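Local coordinates for De novo designed switch protein caging a hemagglutinin binder (sCageHA267_1S) (Synthetic construct, PDB 7CBC) that probably acts as a switchable biosensor, a designed helical-bundle cage that holds a hemagglutinin-binding element until the switch is opened, at residues Glu91-Ser96 and Leu100-Leu105; Arg187-Gly192 and Glu198-Leu203. All coordinates share one frame; numbering follows the deposited sequence.

Interaction 1 (Glu91-Ser96 and Leu100-Leu105); sequences EAISGS and LAKLLL
Ile93 reaches across from the last helical turn before a connection and sets its CG2 methyl against the first turns of the next helix, between Ala101 and Lys102. This is a helical hairpin of the designed bundle: helix 50-93 runs out, the chain turns back, and helix 99-142 returns beside it. The backbones are nearest where the CA atoms of Ile93 and Ala101 lie 6.1 Å apart, an approach consistent with the small alanine side chain. CG2 of Ile93 stands 3.8 Å from CB of Ala101, and the same CG2 of Ile93 is 3.6 Å from the backbone C of Ala101. The first torsion explains this: with chi1 at -76°, CG2 lies anti to the backbone N, while CG1 of Ile93 sits beside that N and comes within 4.0 Å of CB of Ala101. One turn further along, Leu105 closes in more loosely, its CD2 being 4.3 Å from CB of Ile93. Leu4 of helix 3-46 also touches both Ile93 and Ala101, so a third helix packs against this side.

The exposed flank is that of Lys102. It lays only its aliphatic root on the isoleucine, CG of Lys102 at 3.6 Å from CG2 of Ile93, and the two side chains pass in opposite directions. In the turn that follows Ile93, its carbonyl O takes two donors from Ser96: the backbone N, and the hydroxyl, with Ser96 OG 2.8 Å from Ile93 O. The turn thus satisfies that carbonyl from within its own segment, and what joins the two segments is apolar contact alone.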
ATOM      1  N   GLU A  91      23.785 -13.783  -1.095  1.00 55.13           N
ATOM      2  CA  GLU A  91      25.165 -13.994  -1.527  1.00 52.79           C
ATOM      3  C   GLU A  91      26.124 -13.974  -0.343  1.00 57.52           C
ATOM      4  O   GLU A  91      27.128 -14.698  -0.331  1.00 56.00           O
ATOM      5  CB  GLU A  91      25.564 -12.929  -2.553  1.00 52.78           C
ATOM      6  CG  GLU A  91      26.921 -13.166  -3.232  1.00 63.05           C
ATOM      7  CD  GLU A  91      28.115 -12.514  -2.514  1.00 68.69           C
ATOM      8  OE1 GLU A  91      27.997 -12.111  -1.333  1.00 65.24           O
ATOM      9  OE2 GLU A  91      29.189 -12.406  -3.147  1.00 72.96           O
ATOM     10  N   ALA A  92      25.855 -13.123   0.646  1.00 56.62           N
ATOM     11  CA  ALA A  92      26.686 -13.125   1.841  1.00 53.89           C
ATOM     12  C   ALA A  92      26.262 -14.211   2.825  1.00 54.61           C
ATOM     13  O   ALA A  92      27.121 -14.804   3.488  1.00 48.34           O
ATOM     14  CB  ALA A  92      26.649 -11.752   2.513  1.00 54.96           C
ATOM     15  N   ILE A  93      24.960 -14.508   2.909  1.00 51.25           N
ATOM     16  CA  ILE A  93      24.460 -15.427   3.934  1.00 49.39           C
ATOM     17  C   ILE A  93      24.649 -16.880   3.505  1.00 55.92           C
ATOM     18  O   ILE A  93      25.183 -17.700   4.265  1.00 57.61           O
ATOM     19  CB  ILE A  93      22.980 -15.132   4.258  1.00 45.22           C
ATOM     20  CG1 ILE A  93      22.807 -13.879   5.123  1.00 42.71           C
ATOM     21  CG2 ILE A  93      22.312 -16.329   4.929  1.00 40.76           C
ATOM     22  CD1 ILE A  93      24.073 -13.143   5.445  1.00 41.49           C
ATOM     23  N   SER A  94      24.222 -17.217   2.281  1.00 55.10           N
ATOM     24  CA  SER A  94      24.179 -18.619   1.862  1.00 57.95           C
ATOM     25  C   SER A  94      25.529 -19.309   1.994  1.00 56.73           C
ATOM     26  O   SER A  94      25.593 -20.496   2.328  1.00 63.83           O
ATOM     27  CB  SER A  94      23.674 -18.728   0.423  1.00 56.05           C
ATOM     28  OG  SER A  94      22.269 -18.859   0.396  1.00 58.07           O
ATOM     29  N   GLY A  95      26.618 -18.586   1.741  1.00 55.20           N
ATOM     30  CA  GLY A  95      27.926 -19.200   1.767  1.00 56.33           C
ATOM     31  C   GLY A  95      28.659 -19.132   3.083  1.00 58.16           C
ATOM     32  O   GLY A  95      29.812 -19.567   3.158  1.00 58.32           O
ATOM     33  N   SER A  96      28.035 -18.600   4.133  1.00 59.15           N
ATOM     34  CA  SER A  96      28.712 -18.417   5.410  1.00 53.01           C
ATOM     35  C   SER A  96      28.513 -19.589   6.361  1.00 54.88           C
ATOM     36  O   SER A  96      29.240 -19.690   7.361  1.00 54.23           O
ATOM     37  CB  SER A  96      28.217 -17.138   6.091  1.00 54.01           C
ATOM     38  OG  SER A  96      26.856 -17.273   6.468  1.00 48.30           O
ATOM     39  N   LEU A 100      21.592 -19.448  11.646  1.00 37.28           N
ATOM     40  CA  LEU A 100      20.710 -18.375  12.094  1.00 38.28           C
ATOM     41  C   LEU A 100      20.532 -17.318  11.006  1.00 36.42           C
ATOM     42  O   LEU A 100      19.414 -16.858  10.759  1.00 33.88           O
ATOM     43  CB  LEU A 100      21.248 -17.755  13.389  1.00 38.36           C
ATOM     44  CG  LEU A 100      21.341 -18.708  14.594  1.00 39.34           C
ATOM     45  CD1 LEU A 100      22.195 -18.118  15.695  1.00 36.74           C
ATOM     46  CD2 LEU A 100      19.967 -19.061  15.136  1.00 36.43           C
ATOM     47  N   ALA A 101      21.626 -16.929  10.348  1.00 38.06           N
ATOM     48  CA  ALA A 101      21.536 -16.007   9.221  1.00 35.03           C
ATOM     49  C   ALA A 101      20.599 -16.543   8.144  1.00 39.55           C
ATOM     50  O   ALA A 101      19.775 -15.801   7.602  1.00 30.97           O
ATOM     51  CB  ALA A 101      22.930 -15.749   8.645  1.00 34.28           C
ATOM     52  N   LYS A 102      20.714 -17.835   7.816  1.00 37.09           N
ATOM     53  CA  LYS A 102      19.864 -18.402   6.772  1.00 38.34           C
ATOM     54  C   LYS A 102      18.407 -18.457   7.218  1.00 36.68           C
ATOM     55  O   LYS A 102      17.495 -18.273   6.406  1.00 36.22           O
ATOM     56  CB  LYS A 102      20.365 -19.798   6.380  1.00 39.28           C
ATOM     57  CG  LYS A 102      21.731 -19.812   5.680  1.00 43.75           C
ATOM     58  CD  LYS A 102      22.322 -21.233   5.564  1.00 50.01           C
ATOM     59  CE  LYS A 102      21.559 -22.097   4.548  1.00 52.38           C
ATOM     60  NZ  LYS A 102      22.253 -23.395   4.249  1.00 55.25           N
ATOM     61  N   LEU A 103      18.170 -18.716   8.505  1.00 35.48           N
ATOM     62  CA  LEU A 103      16.811 -18.765   9.028  1.00 30.65           C
ATOM     63  C   LEU A 103      16.157 -17.388   9.007  1.00 36.17           C
ATOM     64  O   LEU A 103      15.001 -17.235   8.575  1.00 29.85           O
ATOM     65  CB  LEU A 103      16.836 -19.312  10.447  1.00 31.75           C
ATOM     66  CG  LEU A 103      15.485 -19.593  11.076  1.00 38.02           C
ATOM     67  CD1 LEU A 103      14.843 -20.742  10.331  1.00 40.14           C
ATOM     68  CD2 LEU A 103      15.654 -19.939  12.541  1.00 35.65           C
ATOM     69  N   LEU A 104      16.868 -16.375   9.503  1.00 32.09           N
ATOM     70  CA  LEU A 104      16.331 -15.023   9.462  1.00 26.99           C
ATOM     71  C   LEU A 104      16.024 -14.615   8.027  1.00 30.99           C
ATOM     72  O   LEU A 104      14.929 -14.121   7.734  1.00 30.29           O
ATOM     73  CB  LEU A 104      17.313 -14.058  10.122  1.00 32.60           C
ATOM     74  CG  LEU A 104      17.430 -14.331  11.623  1.00 29.30           C
ATOM     75  CD1 LEU A 104      18.623 -13.628  12.267  1.00 33.68           C
ATOM     76  CD2 LEU A 104      16.126 -13.915  12.279  1.00 31.57           C
ATOM     77  N   LEU A 105      16.956 -14.885   7.105  1.00 29.91           N
ATOM     78  CA  LEU A 105      16.774 -14.476   5.717  1.00 30.79           C
ATOM     79  C   LEU A 105      15.597 -15.187   5.066  1.00 32.79           C
ATOM     80  O   LEU A 105      14.848 -14.573   4.296  1.00 26.88           O
ATOM     81  CB  LEU A 105      18.047 -14.724   4.915  1.00 34.10           C
ATOM     82  CG  LEU A 105      17.930 -14.184   3.487  1.00 36.34           C
ATOM     83  CD1 LEU A 105      17.916 -12.641   3.484  1.00 29.86           C
ATOM     84  CD2 LEU A 105      19.033 -14.733   2.583  1.00 40.64           C
TER

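Interaction 2 (Arg187-Gly192 and Glu198-Leu203); sequences RLIEKG and ELAREL
Arg201 stretches from its helix to the end of the preceding one, tying together an antiparallel helical hairpin in which helix 146-190 turns back into helix 195-239. Its guanidinium meets acceptors at its rim. NH2 of Arg201 donates to the carbonyl O of Gly192, which lies almost in the guanidinium plane, though the modelled length of 2.5 Å is doubtfully short; a weak bond runs from NH2 to the carbonyl O of Glu190. NE of Arg201 makes a salt bridge with OE2 of Glu190 at 3.0 Å, but the hydrogen bond within it is weak, the N-H...O angle being 127°, and the carboxylate is turned 59° from the guanidinium. NH1 pairs with OE2 of Glu198 one turn back on its own helix, which completes a salt-bridge network. The other carboxylate oxygen of Glu190, OE1, is taken by Arg186. A methionine in place of Arg201 would probably leave the Gly192 carbonyl without this donor and both glutamates without their shared cation.

The rest of the contact is apolar. CD1 of Ile189 rests 3.7 Å from CB of Ala200, carried there by an extended chi2 of 174°. The CG2 branch of Ile189 lies over one guanidinium face, offset toward the rim, and packs 3.5 Å from CG of Arg201.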
ATOM      1  N   ARG A 187      10.183 -19.583  17.925  1.00 40.83           N
ATOM      2  CA  ARG A 187      10.202 -20.860  18.633  1.00 41.30           C
ATOM      3  C   ARG A 187      11.441 -21.662  18.284  1.00 44.12           C
ATOM      4  O   ARG A 187      12.054 -22.285  19.160  1.00 42.07           O
ATOM      5  CB  ARG A 187       8.947 -21.669  18.321  1.00 42.04           C
ATOM      6  CG  ARG A 187       7.764 -21.253  19.156  1.00 46.10           C
ATOM      7  CD  ARG A 187       6.472 -21.837  18.619  1.00 48.32           C
ATOM      8  NE  ARG A 187       5.373 -21.648  19.559  1.00 53.47           N
ATOM      9  CZ  ARG A 187       4.098 -21.866  19.264  1.00 52.43           C
ATOM     10  NH1 ARG A 187       3.763 -22.281  18.047  1.00 55.89           N
ATOM     11  NH2 ARG A 187       3.159 -21.660  20.183  1.00 50.51           N
ATOM     12  N   LEU A 188      11.840 -21.642  17.013  1.00 39.96           N
ATOM     13  CA  LEU A 188      13.051 -22.353  16.638  1.00 41.40           C
ATOM     14  C   LEU A 188      14.283 -21.739  17.299  1.00 43.76           C
ATOM     15  O   LEU A 188      15.175 -22.461  17.753  1.00 45.64           O
ATOM     16  CB  LEU A 188      13.207 -22.386  15.120  1.00 40.65           C
ATOM     17  CG  LEU A 188      12.237 -23.239  14.300  1.00 43.10           C
ATOM     18  CD1 LEU A 188      12.615 -23.148  12.832  1.00 40.17           C
ATOM     19  CD2 LEU A 188      12.221 -24.692  14.754  1.00 48.86           C
ATOM     20  N   ILE A 189      14.339 -20.412  17.395  1.00 41.28           N
ATOM     21  CA  ILE A 189      15.506 -19.783  18.005  1.00 41.70           C
ATOM     22  C   ILE A 189      15.555 -20.068  19.504  1.00 42.45           C
ATOM     23  O   ILE A 189      16.615 -20.408  20.041  1.00 46.27           O
ATOM     24  CB  ILE A 189      15.510 -18.271  17.714  1.00 39.69           C
ATOM     25  CG1 ILE A 189      15.562 -18.013  16.209  1.00 44.72           C
ATOM     26  CG2 ILE A 189      16.714 -17.627  18.331  1.00 41.05           C
ATOM     27  CD1 ILE A 189      15.429 -16.537  15.817  1.00 39.97           C
ATOM     28  N   GLU A 190      14.410 -19.950  20.203  1.00 42.49           N
ATOM     29  CA  GLU A 190      14.408 -19.964  21.669  1.00 44.07           C
ATOM     30  C   GLU A 190      15.031 -21.227  22.239  1.00 45.18           C
ATOM     31  O   GLU A 190      15.451 -21.226  23.398  1.00 46.33           O
ATOM     32  CB  GLU A 190      12.996 -19.837  22.262  1.00 44.15           C
ATOM     33  CG  GLU A 190      12.021 -18.888  21.568  1.00 53.20           C
ATOM     34  CD  GLU A 190      12.411 -17.405  21.659  1.00 54.22           C
ATOM     35  OE1 GLU A 190      11.766 -16.665  22.438  1.00 52.06           O
ATOM     36  OE2 GLU A 190      13.334 -16.995  20.917  1.00 50.04           O
ATOM     37  N   LYS A 191      15.091 -22.303  21.456  1.00 47.67           N
ATOM     38  CA  LYS A 191      15.775 -23.505  21.899  1.00 44.37           C
ATOM     39  C   LYS A 191      17.276 -23.292  22.037  1.00 50.12           C
ATOM     40  O   LYS A 191      17.950 -24.105  22.678  1.00 55.66           O
ATOM     41  CB  LYS A 191      15.475 -24.643  20.930  1.00 44.60           C
ATOM     42  CG  LYS A 191      14.084 -24.540  20.325  1.00 46.91           C
ATOM     43  CD  LYS A 191      13.618 -25.863  19.742  1.00 48.38           C
ATOM     44  CE  LYS A 191      13.011 -26.750  20.796  1.00 49.54           C
ATOM     45  NZ  LYS A 191      11.842 -26.057  21.414  1.00 46.25           N
ATOM     46  N   GLY A 192      17.813 -22.217  21.466  1.00 46.19           N
ATOM     47  CA  GLY A 192      19.241 -21.980  21.504  1.00 47.12           C
ATOM     48  C   GLY A 192      19.697 -21.172  22.707  1.00 46.05           C
ATOM     49  O   GLY A 192      18.946 -20.386  23.283  1.00 48.62           O
ATOM     50  N   GLU A 198      20.511 -15.064  20.929  1.00 26.88           N
ATOM     51  CA  GLU A 198      19.879 -13.851  21.430  1.00 27.81           C
ATOM     52  C   GLU A 198      19.943 -12.729  20.400  1.00 30.28           C
ATOM     53  O   GLU A 198      18.985 -11.953  20.269  1.00 28.64           O
ATOM     54  CB  GLU A 198      20.507 -13.426  22.754  1.00 32.95           C
ATOM     55  CG  GLU A 198      19.861 -14.089  23.984  1.00 39.93           C
ATOM     56  CD  GLU A 198      18.371 -13.742  24.133  1.00 44.49           C
ATOM     57  OE1 GLU A 198      17.969 -12.610  23.773  1.00 42.28           O
ATOM     58  OE2 GLU A 198      17.593 -14.606  24.604  1.00 51.49           O
ATOM     59  N   LEU A 199      21.045 -12.639  19.634  1.00 24.49           N
ATOM     60  CA  LEU A 199      21.076 -11.680  18.531  1.00 26.27           C
ATOM     61  C   LEU A 199      19.963 -11.964  17.531  1.00 26.64           C
ATOM     62  O   LEU A 199      19.254 -11.045  17.103  1.00 23.23           O
ATOM     63  CB  LEU A 199      22.429 -11.697  17.825  1.00 29.98           C
ATOM     64  CG  LEU A 199      22.581 -10.576  16.783  1.00 28.32           C
ATOM     65  CD1 LEU A 199      22.221  -9.238  17.392  1.00 30.38           C
ATOM     66  CD2 LEU A 199      23.996 -10.512  16.217  1.00 27.38           C
ATOM     67  N   ALA A 200      19.784 -13.236  17.167  1.00 24.93           N
ATOM     68  CA  ALA A 200      18.743 -13.603  16.219  1.00 28.32           C
ATOM     69  C   ALA A 200      17.354 -13.251  16.742  1.00 29.31           C
ATOM     70  O   ALA A 200      16.512 -12.759  15.978  1.00 29.08           O
ATOM     71  CB  ALA A 200      18.845 -15.092  15.883  1.00 23.83           C
ATOM     72  N   ARG A 201      17.088 -13.501  18.034  1.00 27.19           N
ATOM     73  CA  ARG A 201      15.820 -13.069  18.622  1.00 28.50           C
ATOM     74  C   ARG A 201      15.651 -11.559  18.522  1.00 29.09           C
ATOM     75  O   ARG A 201      14.547 -11.065  18.240  1.00 28.43           O
ATOM     76  CB  ARG A 201      15.716 -13.495  20.086  1.00 30.95           C
ATOM     77  CG  ARG A 201      15.753 -14.996  20.359  1.00 38.43           C
ATOM     78  CD  ARG A 201      15.823 -15.300  21.889  1.00 38.35           C
ATOM     79  NE  ARG A 201      16.031 -16.722  22.207  1.00 43.06           N
ATOM     80  CZ  ARG A 201      17.202 -17.264  22.565  1.00 45.94           C
ATOM     81  NH1 ARG A 201      18.298 -16.520  22.664  1.00 40.79           N
ATOM     82  NH2 ARG A 201      17.288 -18.563  22.832  1.00 48.61           N
ATOM     83  N   GLU A 202      16.734 -10.812  18.767  1.00 23.00           N
ATOM     84  CA  GLU A 202      16.721  -9.356  18.629  1.00 24.03           C
ATOM     85  C   GLU A 202      16.416  -8.939  17.193  1.00 30.85           C
ATOM     86  O   GLU A 202      15.604  -8.037  16.954  1.00 24.96           O
ATOM     87  CB  GLU A 202      18.069  -8.777  19.081  1.00 29.94           C
ATOM     88  CG  GLU A 202      18.196  -8.630  20.610  1.00 24.39           C
ATOM     89  CD  GLU A 202      19.632  -8.678  21.128  1.00 31.34           C
ATOM     90  OE1 GLU A 202      20.593  -8.549  20.326  1.00 25.48           O
ATOM     91  OE2 GLU A 202      19.783  -8.834  22.364  1.00 28.72           O
ATOM     92  N   LEU A 203      17.079  -9.572  16.220  1.00 27.36           N
ATOM     93  CA  LEU A 203      16.808  -9.248  14.822  1.00 24.35           C
ATOM     94  C   LEU A 203      15.383  -9.614  14.449  1.00 29.51           C
ATOM     95  O   LEU A 203      14.708  -8.871  13.725  1.00 26.27           O
ATOM     96  CB  LEU A 203      17.813  -9.965  13.928  1.00 30.68           C
ATOM     97  CG  LEU A 203      19.193  -9.295  13.982  1.00 29.84           C
ATOM     98  CD1 LEU A 203      20.265 -10.269  13.604  1.00 26.99           C
ATOM     99  CD2 LEU A 203      19.203  -8.082  13.032  1.00 32.11           C
TER

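In the fold
The two hairpin turns lie at the same end of the six-helix bundle, with centres about 15 Å apart, and come in series along the chain, interaction 1 closing before interaction 2 opens. Helix 99-142, which starts out in interaction 1, joins them by packing against both helices of interaction 2. Two neighbouring leucines of segment 100-105 divide the work: Leu103 faces helix 146-190, its CD2 being 4.1 Å from CG1 of Ile189, and Leu104 faces helix 195-239, its CD1 being 4.0 Å from CD1 of Leu203. Helix 3-46 also reaches interaction 2, where its Ala5 touches Leu203. The link between the two turns is thus made by apolar side chains.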